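PDB 2GHS: AGR_C_1268p from Agrobacterium tumefaciens str. C58, which probably hydrolyses sugar lactones to the acids, as a metal-dependent gluconolactonase of the SMP-30/regucalcin family with a six-bladed beta-propeller fold. Local coordinates for residues L104-F112 with L123-N134; N137-W148 with I180-G190. All coordinates share one frame; numbering follows the deposited sequence.

Contact 1: L104-F112 with L123-N134; sequences LIASDDGLF and LHAELESDLPGN. With K (potassium ion), chain B.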
loop_
_atom_site.group_PDB
_atom_site.type_symbol
_atom_site.label_atom_id
_atom_site.label_comp_id
_atom_site.label_asym_id
_atom_site.label_seq_id
_atom_site.Cartn_x
_atom_site.Cartn_y
_atom_site.Cartn_z
ATOM N N LEU A 104 3.046 -12.981 -6.080
ATOM C CA LEU A 104 2.288 -12.267 -7.146
ATOM C C LEU A 104 2.686 -10.787 -7.098
ATOM O O LEU A 104 2.739 -10.198 -6.022
ATOM C CB LEU A 104 0.777 -12.402 -6.880
ATOM C CG LEU A 104 -0.128 -11.635 -7.855
ATOM C CD1 LEU A 104 -0.100 -12.200 -9.260
ATOM C CD2 LEU A 104 -1.541 -11.561 -7.338
ATOM N N ILE A 105 3.073 -10.241 -8.249
ATOM C CA ILE A 105 3.411 -8.828 -8.331
ATOM C C ILE A 105 2.463 -8.161 -9.311
ATOM O O ILE A 105 2.267 -8.653 -10.437
ATOM C CB ILE A 105 4.844 -8.626 -8.837
ATOM C CG1 ILE A 105 5.851 -9.021 -7.749
ATOM C CG2 ILE A 105 5.036 -7.182 -9.258
ATOM C CD1 ILE A 105 7.277 -8.936 -8.194
ATOM N N ALA A 106 1.864 -7.049 -8.878
ATOM C CA ALA A 106 1.052 -6.202 -9.751
ATOM C C ALA A 106 1.974 -5.131 -10.303
ATOM O O ALA A 106 2.729 -4.513 -9.579
ATOM C CB ALA A 106 -0.081 -5.554 -8.992
ATOM N N SER A 107 1.875 -4.891 -11.598
ATOM C CA SER A 107 2.680 -3.892 -12.236
ATOM C C SER A 107 1.902 -3.141 -13.302
ATOM O O SER A 107 0.741 -3.483 -13.610
ATOM C CB SER A 107 3.861 -4.572 -12.911
ATOM O OG SER A 107 3.516 -5.191 -14.156
ATOM N N ASP A 108 2.559 -2.127 -13.874
ATOM C CA ASP A 108 2.051 -1.370 -15.003
ATOM C C ASP A 108 1.844 -2.180 -16.252
ATOM O O ASP A 108 1.141 -1.743 -17.169
ATOM C CB ASP A 108 2.924 -0.134 -15.285
ATOM C CG ASP A 108 4.398 -0.459 -15.614
ATOM O OD1 ASP A 108 4.874 -1.551 -15.262
ATOM O OD2 ASP A 108 5.098 0.452 -16.167
ATOM N N ASP A 109 2.447 -3.348 -16.310
ATOM C CA ASP A 109 2.340 -4.170 -17.485
ATOM C C ASP A 109 1.530 -5.473 -17.311
ATOM O O ASP A 109 1.410 -6.268 -18.268
ATOM C CB ASP A 109 3.775 -4.478 -17.980
ATOM C CG ASP A 109 4.536 -3.200 -18.461
ATOM O OD1 ASP A 109 3.896 -2.140 -18.731
ATOM O OD2 ASP A 109 5.775 -3.276 -18.562
ATOM N N GLY A 110 0.917 -5.668 -16.140
ATOM C CA GLY A 110 0.166 -6.845 -15.847
ATOM C C GLY A 110 0.535 -7.436 -14.504
ATOM O O GLY A 110 1.335 -6.859 -13.742
ATOM N N LEU A 111 -0.081 -8.570 -14.200
ATOM C CA LEU A 111 0.147 -9.331 -12.994
ATOM C C LEU A 111 1.063 -10.518 -13.305
ATOM O O LEU A 111 0.812 -11.269 -14.252
ATOM C CB LEU A 111 -1.174 -9.869 -12.513
ATOM C CG LEU A 111 -2.154 -8.803 -12.075
ATOM C CD1 LEU A 111 -3.573 -9.236 -12.354
ATOM C CD2 LEU A 111 -1.961 -8.531 -10.611
ATOM N N PHE A 112 2.148 -10.644 -12.547
ATOM C CA PHE A 112 3.217 -11.620 -12.804
ATOM C C PHE A 112 3.462 -12.471 -11.562
ATOM O O PHE A 112 3.370 -11.969 -10.413
ATOM C CB PHE A 112 4.515 -10.898 -13.135
ATOM C CG PHE A 112 4.531 -10.296 -14.508
ATOM C CD1 PHE A 112 3.834 -9.124 -14.755
ATOM C CD2 PHE A 112 5.173 -10.933 -15.568
ATOM C CE1 PHE A 112 3.828 -8.566 -16.018
ATOM C CE2 PHE A 112 5.153 -10.369 -16.846
ATOM C CZ PHE A 112 4.457 -9.194 -17.074
ATOM N N LEU A 123 4.127 -14.002 -16.738
ATOM C CA LEU A 123 2.786 -13.404 -16.763
ATOM C C LEU A 123 1.716 -14.335 -16.171
ATOM O O LEU A 123 1.662 -15.539 -16.511
ATOM C CB LEU A 123 2.364 -13.003 -18.177
ATOM C CG LEU A 123 1.017 -12.289 -18.288
ATOM C CD1 LEU A 123 1.082 -10.868 -17.774
ATOM C CD2 LEU A 123 0.635 -12.338 -19.740
ATOM N N HIS A 124 0.886 -13.789 -15.285
ATOM C CA HIS A 124 -0.238 -14.483 -14.641
ATOM C C HIS A 124 -1.572 -14.053 -15.254
ATOM O O HIS A 124 -2.430 -14.880 -15.584
ATOM C CB HIS A 124 -0.223 -14.172 -13.141
ATOM C CG HIS A 124 -1.401 -14.701 -12.385
ATOM N ND1 HIS A 124 -1.692 -16.048 -12.321
ATOM C CD2 HIS A 124 -2.348 -14.072 -11.651
ATOM C CE1 HIS A 124 -2.787 -16.215 -11.587
ATOM N NE2 HIS A 124 -3.193 -15.032 -11.154
ATOM N N ALA A 125 -1.736 -12.746 -15.391
ATOM C CA ALA A 125 -2.918 -12.190 -16.011
ATOM C C ALA A 125 -2.627 -10.789 -16.528
ATOM O O ALA A 125 -1.868 -10.056 -15.934
ATOM C CB ALA A 125 -4.065 -12.162 -14.992
ATOM N N GLU A 126 -3.269 -10.414 -17.628
ATOM C CA GLU A 126 -3.151 -9.042 -18.130
ATOM C C GLU A 126 -3.850 -8.070 -17.142
ATOM O O GLU A 126 -4.824 -8.429 -16.493
ATOM C CB GLU A 126 -3.661 -8.929 -19.588
ATOM C CG GLU A 126 -2.692 -9.653 -20.563
ATOM C CD GLU A 126 -2.969 -9.499 -22.057
ATOM O OE1 GLU A 126 -3.946 -8.823 -22.427
ATOM O OE2 GLU A 126 -2.161 -10.062 -22.854
ATOM N N LEU A 127 -3.352 -6.841 -17.018
ATOM C CA LEU A 127 -3.992 -5.816 -16.205
ATOM C C LEU A 127 -3.634 -4.518 -16.872
ATOM O O LEU A 127 -2.473 -4.060 -16.762
ATOM C CB LEU A 127 -3.455 -5.831 -14.762
ATOM C CG LEU A 127 -4.052 -4.823 -13.768
ATOM C CD1 LEU A 127 -5.477 -5.171 -13.516
ATOM C CD2 LEU A 127 -3.192 -4.826 -12.499
ATOM N N GLU A 128 -4.593 -3.962 -17.624
ATOM C CA GLU A 128 -4.330 -2.767 -18.420
ATOM C C GLU A 128 -3.022 -2.902 -19.172
ATOM O O GLU A 128 -2.251 -1.945 -19.338
ATOM C CB GLU A 128 -4.326 -1.537 -17.508
ATOM C CG GLU A 128 -5.700 -1.262 -16.911
ATOM C CD GLU A 128 -5.813 0.097 -16.236
ATOM O OE1 GLU A 128 -4.817 0.855 -16.170
ATOM O OE2 GLU A 128 -6.921 0.411 -15.754
ATOM N N SER A 129 -2.817 -4.102 -19.715
ATOM C CA SER A 129 -1.587 -4.427 -20.413
ATOM C C SER A 129 -1.524 -3.783 -21.794
ATOM O O SER A 129 -0.479 -3.787 -22.438
ATOM C CB SER A 129 -1.422 -5.936 -20.531
ATOM O OG SER A 129 -1.269 -6.563 -19.255
ATOM N N ASP A 130 -2.663 -3.293 -22.287
ATOM C CA ASP A 130 -2.759 -2.542 -23.527
ATOM C C ASP A 130 -2.965 -1.042 -23.345
ATOM O O ASP A 130 -3.313 -0.342 -24.327
ATOM C CB ASP A 130 -3.917 -3.110 -24.326
ATOM C CG ASP A 130 -5.263 -3.028 -23.574
ATOM O OD1 ASP A 130 -5.320 -2.769 -22.326
ATOM O OD2 ASP A 130 -6.291 -3.244 -24.262
ATOM N N LEU A 131 -2.721 -0.537 -22.138
ATOM C CA LEU A 131 -2.877 0.883 -21.833
ATOM C C LEU A 131 -1.549 1.480 -21.383
ATOM O O LEU A 131 -1.314 1.644 -20.168
ATOM C CB LEU A 131 -3.912 1.090 -20.746
ATOM C CG LEU A 131 -5.350 0.728 -21.026
ATOM C CD1 LEU A 131 -6.192 1.172 -19.836
ATOM C CD2 LEU A 131 -5.832 1.394 -22.303
ATOM N N PRO A 132 -0.653 1.778 -22.343
ATOM C CA PRO A 132 0.655 2.227 -21.912
ATOM C C PRO A 132 0.683 3.503 -21.097
ATOM O O PRO A 132 1.655 3.706 -20.339
ATOM C CB PRO A 132 1.420 2.445 -23.231
ATOM C CG PRO A 132 0.428 2.483 -24.255
ATOM C CD PRO A 132 -0.720 1.646 -23.801
ATOM N N GLY A 133 -0.353 4.333 -21.215
ATOM C CA GLY A 133 -0.404 5.567 -20.468
ATOM C C GLY A 133 -0.757 5.433 -18.999
ATOM O O GLY A 133 -0.735 6.438 -18.270
ATOM N N ASN A 134 -1.118 4.219 -18.547
ATOM C CA ASN A 134 -1.475 3.967 -17.184
ATOM C C ASN A 134 -0.437 3.102 -16.470
ATOM O O ASN A 134 0.283 2.317 -17.124
ATOM C CB ASN A 134 -2.849 3.236 -17.090
ATOM C CG ASN A 134 -4.060 4.189 -17.138
ATOM O OD1 ASN A 134 -4.001 5.299 -17.695
ATOM N ND2 ASN A 134 -5.159 3.753 -16.520
HETATM K K K B . -0.552 -0.083 -18.235
HETATM O O HOH W 1 -1.507 -2.329 -14.780
HETATM O O HOH W 2 -1.909 0.214 -15.786
#
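L104 touches the second segment through one branch: its CD1 lies 3.8 Å from H124 CD2, the two side chains crossing at about a right angle. The imidazole is also held by Y324, which hydrogen-bonds NE2. At S107 the chain turns; OG accepts from D109 N in an ST turn and donates to G110 O, while water 1 joins S107 O to L127 O. D108 supplies its carbonyl O, 2.6 Å from the potassium ion, while its carboxylate is bonded to M91 N and R154. D109 O receives S129 OG from above the carbonyl plane, 56° out of it; the same OG accepts from L127 N. G110 CA lies 3.7 Å from L127 N. L111 then makes the hairpin pairing of strands 110-115 and 121-125. Its O takes both H124 N (2.7 Å) and A125 N (3.2 Å), the signature of a classic beta bulge, and its N gives a straight bond, 165° at the hydrogen, to A125 O. Its CD1 and CG rest on A125 CB and L127 CD2. F112 offers one ring face to L123 CD1, 4.1 Å from the centroid and 21° off the normal, a CH-pi contact. Past the hairpin, E128 O, L131 O and N134 O complete the protein ligands of the potassium ion. Water 2 is a fifth ligand and also donates to E128 OE1, whose partner oxygen OE2 is bonded to Y164 OH. Four neutral carbonyl oxygens with a water are consistent with a site that takes a large, weakly polarising cation such as the potassium ion seen here.

Contact 2: N137-W148 with I180-G190; sequences NDGRMHPSGALW and IPNSICFSPDG. With EDO (1,2-ethanediol), chain D.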
loop_
_atom_site.group_PDB
_atom_site.type_symbol
_atom_site.label_atom_id
_atom_site.label_comp_id
_atom_site.label_asym_id
_atom_site.label_seq_id
_atom_site.Cartn_x
_atom_site.Cartn_y
_atom_site.Cartn_z
ATOM N N ASN A 137 -1.026 1.094 -9.056
ATOM C CA ASN A 137 -0.715 1.838 -7.844
ATOM C C ASN A 137 -1.003 0.930 -6.629
ATOM O O ASN A 137 -0.594 -0.231 -6.579
ATOM C CB ASN A 137 -1.460 3.208 -7.843
ATOM C CG ASN A 137 -0.834 4.202 -6.850
ATOM O OD1 ASN A 137 0.377 4.372 -6.873
ATOM N ND2 ASN A 137 -1.662 4.867 -5.988
ATOM N N ASP A 138 -1.729 1.457 -5.673
ATOM C CA ASP A 138 -2.024 0.804 -4.394
ATOM C C ASP A 138 -2.773 -0.522 -4.600
ATOM O O ASP A 138 -3.659 -0.625 -5.438
ATOM C CB ASP A 138 -2.940 1.752 -3.646
ATOM C CG ASP A 138 -3.270 1.268 -2.253
ATOM O OD1 ASP A 138 -2.342 0.844 -1.502
ATOM O OD2 ASP A 138 -4.472 1.336 -1.898
ATOM N N GLY A 139 -2.462 -1.521 -3.805
ATOM C CA GLY A 139 -3.265 -2.748 -3.852
ATOM C C GLY A 139 -3.183 -3.427 -2.514
ATOM O O GLY A 139 -2.295 -3.133 -1.709
ATOM N N ARG A 140 -4.138 -4.312 -2.223
ATOM C CA ARG A 140 -4.088 -5.077 -0.970
ATOM C C ARG A 140 -4.887 -6.371 -1.112
ATOM O O ARG A 140 -5.881 -6.396 -1.817
ATOM C CB ARG A 140 -4.598 -4.249 0.218
ATOM C CG ARG A 140 -4.171 -4.870 1.579
ATOM C CD ARG A 140 -4.311 -3.970 2.754
ATOM N NE ARG A 140 -3.584 -2.723 2.554
ATOM C CZ ARG A 140 -2.275 -2.613 2.669
ATOM N NH1 ARG A 140 -1.563 -3.660 3.014
ATOM N NH2 ARG A 140 -1.677 -1.449 2.419
HETATM N N MSE A 141 -4.447 -7.409 -0.406
HETATM C CA MSE A 141 -5.102 -8.705 -0.369
HETATM C C MSE A 141 -6.308 -8.740 0.569
HETATM O O MSE A 141 -6.232 -8.312 1.725
HETATM C CB MSE A 141 -4.097 -9.784 0.067
HETATM C CG MSE A 141 -3.022 -10.105 -0.942
HETATM SE SE MSE A 141 -3.810 -10.801 -2.575
HETATM C CE MSE A 141 -4.993 -12.102 -1.787
ATOM N N HIS A 142 -7.400 -9.306 0.063
ATOM C CA HIS A 142 -8.595 -9.594 0.817
ATOM C C HIS A 142 -8.427 -11.016 1.405
ATOM O O HIS A 142 -7.831 -11.887 0.763
ATOM C CB HIS A 142 -9.823 -9.472 -0.105
ATOM C CG HIS A 142 -11.111 -9.714 0.601
ATOM N ND1 HIS A 142 -11.625 -10.959 0.789
ATOM C CD2 HIS A 142 -11.940 -8.869 1.243
ATOM C CE1 HIS A 142 -12.729 -10.889 1.508
ATOM N NE2 HIS A 142 -12.949 -9.617 1.803
ATOM N N PRO A 143 -8.964 -11.277 2.614
ATOM C CA PRO A 143 -8.810 -12.606 3.201
ATOM C C PRO A 143 -9.369 -13.820 2.422
ATOM O O PRO A 143 -8.976 -14.965 2.697
ATOM C CB PRO A 143 -9.426 -12.469 4.587
ATOM C CG PRO A 143 -10.044 -11.239 4.650
ATOM C CD PRO A 143 -9.578 -10.340 3.550
ATOM N N SER A 144 -10.254 -13.584 1.464
ATOM C CA SER A 144 -10.742 -14.635 0.571
ATOM C C SER A 144 -9.646 -15.147 -0.390
ATOM O O SER A 144 -9.842 -16.173 -1.053
ATOM C CB SER A 144 -11.885 -14.087 -0.273
ATOM O OG SER A 144 -11.406 -13.064 -1.135
ATOM N N GLY A 145 -8.529 -14.421 -0.513
ATOM C CA GLY A 145 -7.495 -14.797 -1.449
ATOM C C GLY A 145 -7.527 -14.027 -2.739
ATOM O O GLY A 145 -6.747 -14.327 -3.656
ATOM N N ALA A 146 -8.440 -13.070 -2.839
ATOM C CA ALA A 146 -8.517 -12.152 -3.984
ATOM C C ALA A 146 -7.791 -10.846 -3.681
ATOM O O ALA A 146 -7.748 -10.358 -2.525
ATOM C CB ALA A 146 -9.960 -11.851 -4.291
ATOM N N LEU A 147 -7.176 -10.302 -4.735
ATOM C CA LEU A 147 -6.433 -9.030 -4.656
ATOM C C LEU A 147 -7.381 -7.913 -5.093
ATOM O O LEU A 147 -8.109 -8.079 -6.061
ATOM C CB LEU A 147 -5.245 -9.088 -5.639
ATOM C CG LEU A 147 -4.436 -7.793 -5.840
ATOM C CD1 LEU A 147 -3.638 -7.463 -4.575
ATOM C CD2 LEU A 147 -3.461 -7.922 -7.077
ATOM N N TRP A 148 -7.311 -6.765 -4.424
ATOM C CA TRP A 148 -7.820 -5.520 -4.974
ATOM C C TRP A 148 -6.577 -4.723 -5.423
ATOM O O TRP A 148 -5.622 -4.527 -4.650
ATOM C CB TRP A 148 -8.600 -4.710 -3.951
ATOM C CG TRP A 148 -10.004 -5.125 -3.678
ATOM C CD1 TRP A 148 -10.534 -6.397 -3.711
ATOM C CD2 TRP A 148 -11.049 -4.288 -3.217
ATOM N NE1 TRP A 148 -11.848 -6.376 -3.340
ATOM C CE2 TRP A 148 -12.185 -5.096 -3.027
ATOM C CE3 TRP A 148 -11.145 -2.914 -2.952
ATOM C CZ2 TRP A 148 -13.403 -4.581 -2.591
ATOM C CZ3 TRP A 148 -12.361 -2.418 -2.513
ATOM C CH2 TRP A 148 -13.466 -3.248 -2.356
ATOM N N ILE A 180 -6.462 8.764 -8.545
ATOM C CA ILE A 180 -5.371 8.137 -7.804
ATOM C C ILE A 180 -5.985 7.199 -6.774
ATOM O O ILE A 180 -6.376 7.627 -5.666
ATOM C CB ILE A 180 -4.432 9.133 -7.094
ATOM C CG1 ILE A 180 -3.883 10.187 -8.088
ATOM C CG2 ILE A 180 -3.293 8.376 -6.376
ATOM C CD1 ILE A 180 -3.266 11.363 -7.396
ATOM N N PRO A 181 -6.068 5.911 -7.126
ATOM C CA PRO A 181 -6.627 4.970 -6.142
ATOM C C PRO A 181 -5.696 4.733 -4.995
ATOM O O PRO A 181 -4.480 4.663 -5.167
ATOM C CB PRO A 181 -6.867 3.694 -6.957
ATOM C CG PRO A 181 -5.939 3.789 -8.069
ATOM C CD PRO A 181 -5.666 5.214 -8.372
ATOM N N ASN A 182 -6.244 4.678 -3.787
ATOM C CA ASN A 182 -5.402 4.497 -2.601
ATOM C C ASN A 182 -6.220 4.021 -1.431
ATOM O O ASN A 182 -7.420 3.726 -1.569
ATOM C CB ASN A 182 -4.688 5.839 -2.307
ATOM C CG ASN A 182 -3.183 5.781 -2.494
ATOM O OD1 ASN A 182 -2.539 4.819 -2.057
ATOM N ND2 ASN A 182 -2.595 6.882 -3.035
ATOM N N SER A 183 -5.564 3.921 -0.278
ATOM C CA SER A 183 -6.192 3.497 0.986
ATOM C C SER A 183 -6.964 2.231 0.950
ATOM O O SER A 183 -7.910 2.054 1.712
ATOM C CB SER A 183 -7.069 4.629 1.534
ATOM O OG SER A 183 -7.508 4.381 2.884
ATOM N N ILE A 184 -6.577 1.323 0.056
ATOM C CA ILE A 184 -7.259 0.026 -0.029
ATOM C C ILE A 184 -6.922 -0.850 1.164
ATOM O O ILE A 184 -5.741 -1.141 1.457
ATOM C CB ILE A 184 -6.919 -0.680 -1.349
ATOM C CG1 ILE A 184 -7.413 0.151 -2.559
ATOM C CG2 ILE A 184 -7.548 -2.042 -1.369
ATOM C CD1 ILE A 184 -6.898 -0.430 -3.872
ATOM N N CYS A 185 -7.964 -1.224 1.905
ATOM C CA CYS A 185 -7.801 -2.132 3.022
ATOM C C CYS A 185 -9.159 -2.674 3.431
ATOM O O CYS A 185 -10.179 -2.318 2.862
ATOM C CB CYS A 185 -7.104 -1.435 4.216
ATOM S SG CYS A 185 -7.969 -0.037 4.872
ATOM N N PHE A 186 -9.169 -3.592 4.383
ATOM C CA PHE A 186 -10.346 -4.367 4.704
ATOM C C PHE A 186 -10.575 -4.510 6.206
ATOM O O PHE A 186 -9.637 -4.569 6.985
ATOM C CB PHE A 186 -10.260 -5.779 4.075
ATOM C CG PHE A 186 -10.020 -5.723 2.604
ATOM C CD1 PHE A 186 -11.041 -5.407 1.728
ATOM C CD2 PHE A 186 -8.758 -5.948 2.102
ATOM C CE1 PHE A 186 -10.775 -5.293 0.353
ATOM C CE2 PHE A 186 -8.464 -5.847 0.750
ATOM C CZ PHE A 186 -9.473 -5.508 -0.145
ATOM N N SER A 187 -11.834 -4.598 6.606
ATOM C CA SER A 187 -12.192 -4.790 8.002
ATOM C C SER A 187 -11.763 -6.158 8.506
ATOM O O SER A 187 -11.521 -7.077 7.691
ATOM C CB SER A 187 -13.691 -4.596 8.154
ATOM O OG SER A 187 -14.405 -5.648 7.549
ATOM N N PRO A 188 -11.710 -6.340 9.835
ATOM C CA PRO A 188 -11.224 -7.593 10.384
ATOM C C PRO A 188 -11.963 -8.839 9.933
ATOM O O PRO A 188 -11.341 -9.871 9.733
ATOM C CB PRO A 188 -11.370 -7.396 11.902
ATOM C CG PRO A 188 -11.190 -5.928 12.088
ATOM C CD PRO A 188 -11.979 -5.345 10.910
ATOM N N ASP A 189 -13.269 -8.741 9.682
ATOM C CA ASP A 189 -13.983 -9.929 9.239
ATOM C C ASP A 189 -14.112 -10.049 7.737
ATOM O O ASP A 189 -14.759 -10.979 7.280
ATOM C CB ASP A 189 -15.305 -10.046 9.941
ATOM C CG ASP A 189 -16.285 -8.983 9.571
ATOM O OD1 ASP A 189 -16.020 -8.115 8.723
ATOM O OD2 ASP A 189 -17.368 -8.998 10.215
ATOM N N GLY A 190 -13.482 -9.151 6.978
ATOM C CA GLY A 190 -13.533 -9.222 5.504
ATOM C C GLY A 190 -14.833 -8.742 4.872
ATOM O O GLY A 190 -15.031 -8.870 3.576
HETATM C C1 EDO D . 0.847 7.844 -6.060
HETATM O O1 EDO D . 1.747 6.802 -6.452
HETATM C C2 EDO D . 0.705 7.759 -4.533
HETATM O O2 EDO D . 0.137 6.491 -4.131
HETATM O O HOH W 3 -3.504 0.647 1.017
#
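In a beta-propeller, F186 of the innermost strand 181-186 of one blade packs against W148 of strand 147-153 and H142 of the turn after strand 134-141 of the blade before it; the innermost strands run 28° apart. The three rings form an aromatic cluster with F186 at its centre. Its CE1 and CZ edge meets the indole face of W148 in a T-shaped stack, planes at 89° and centroids 4.8 Å apart, while one of its own faces receives the H142 edge through CD2, planes at 83°. H142 CB lies over that same ring in a CH-pi contact.

Polar bonds flank the cluster. In the turn S187-G190, G190 O accepts on a lone pair from H142 NE2, 2.8 Å away and in the imidazole plane. D138 OD2 meets I184 N nearly end-on, as the two side chains slide past each other in opposite directions; I184 CG2 then packs on W148 CB. R140 bends at chi3 to bring NE to I184 O at 2.9 Å, in both the carbonyl and the guanidinium planes. N137 ND2 donates to P181 O and to O2 of an ethanediol, probably from the crystallisation liquor, which N182 ND2 also reaches; N137 and N182 are predicted substrate and divalent-metal ligands, respectively.

Further out, the ethanediol is also bonded to R135 and E52. R140 NH1 is salt-bridged to E321, and water 3 links NH2 to D138 OD1 and I184 O. W148 NE1 is held by G213 O, and H142 ND1 accepts from S144 N at 3.0 Å.

How the contacts relate
The two contacts follow one another along the chain, strand 121-125 of contact 1 being followed directly by strand 134-141 of contact 2. Their centres lie about 18 Å apart, yet they touch in a leucine cluster: L147 CD2 is 3.9 Å from L111 CD2 and 4.1 Å from L104 CD2, so successive propeller sheets share hydrophobic packing. The potassium ion is about 11 Å from the side chain of N137. It lies 17.0 Å from N182 OD1, and so apart from the predicted divalent-metal site of E52, N182 and D233. R135, a predicted substrate residue, is close to both contacts: its side chain is about 4 Å from that of D108. That of N137 is about 3 Å from R135.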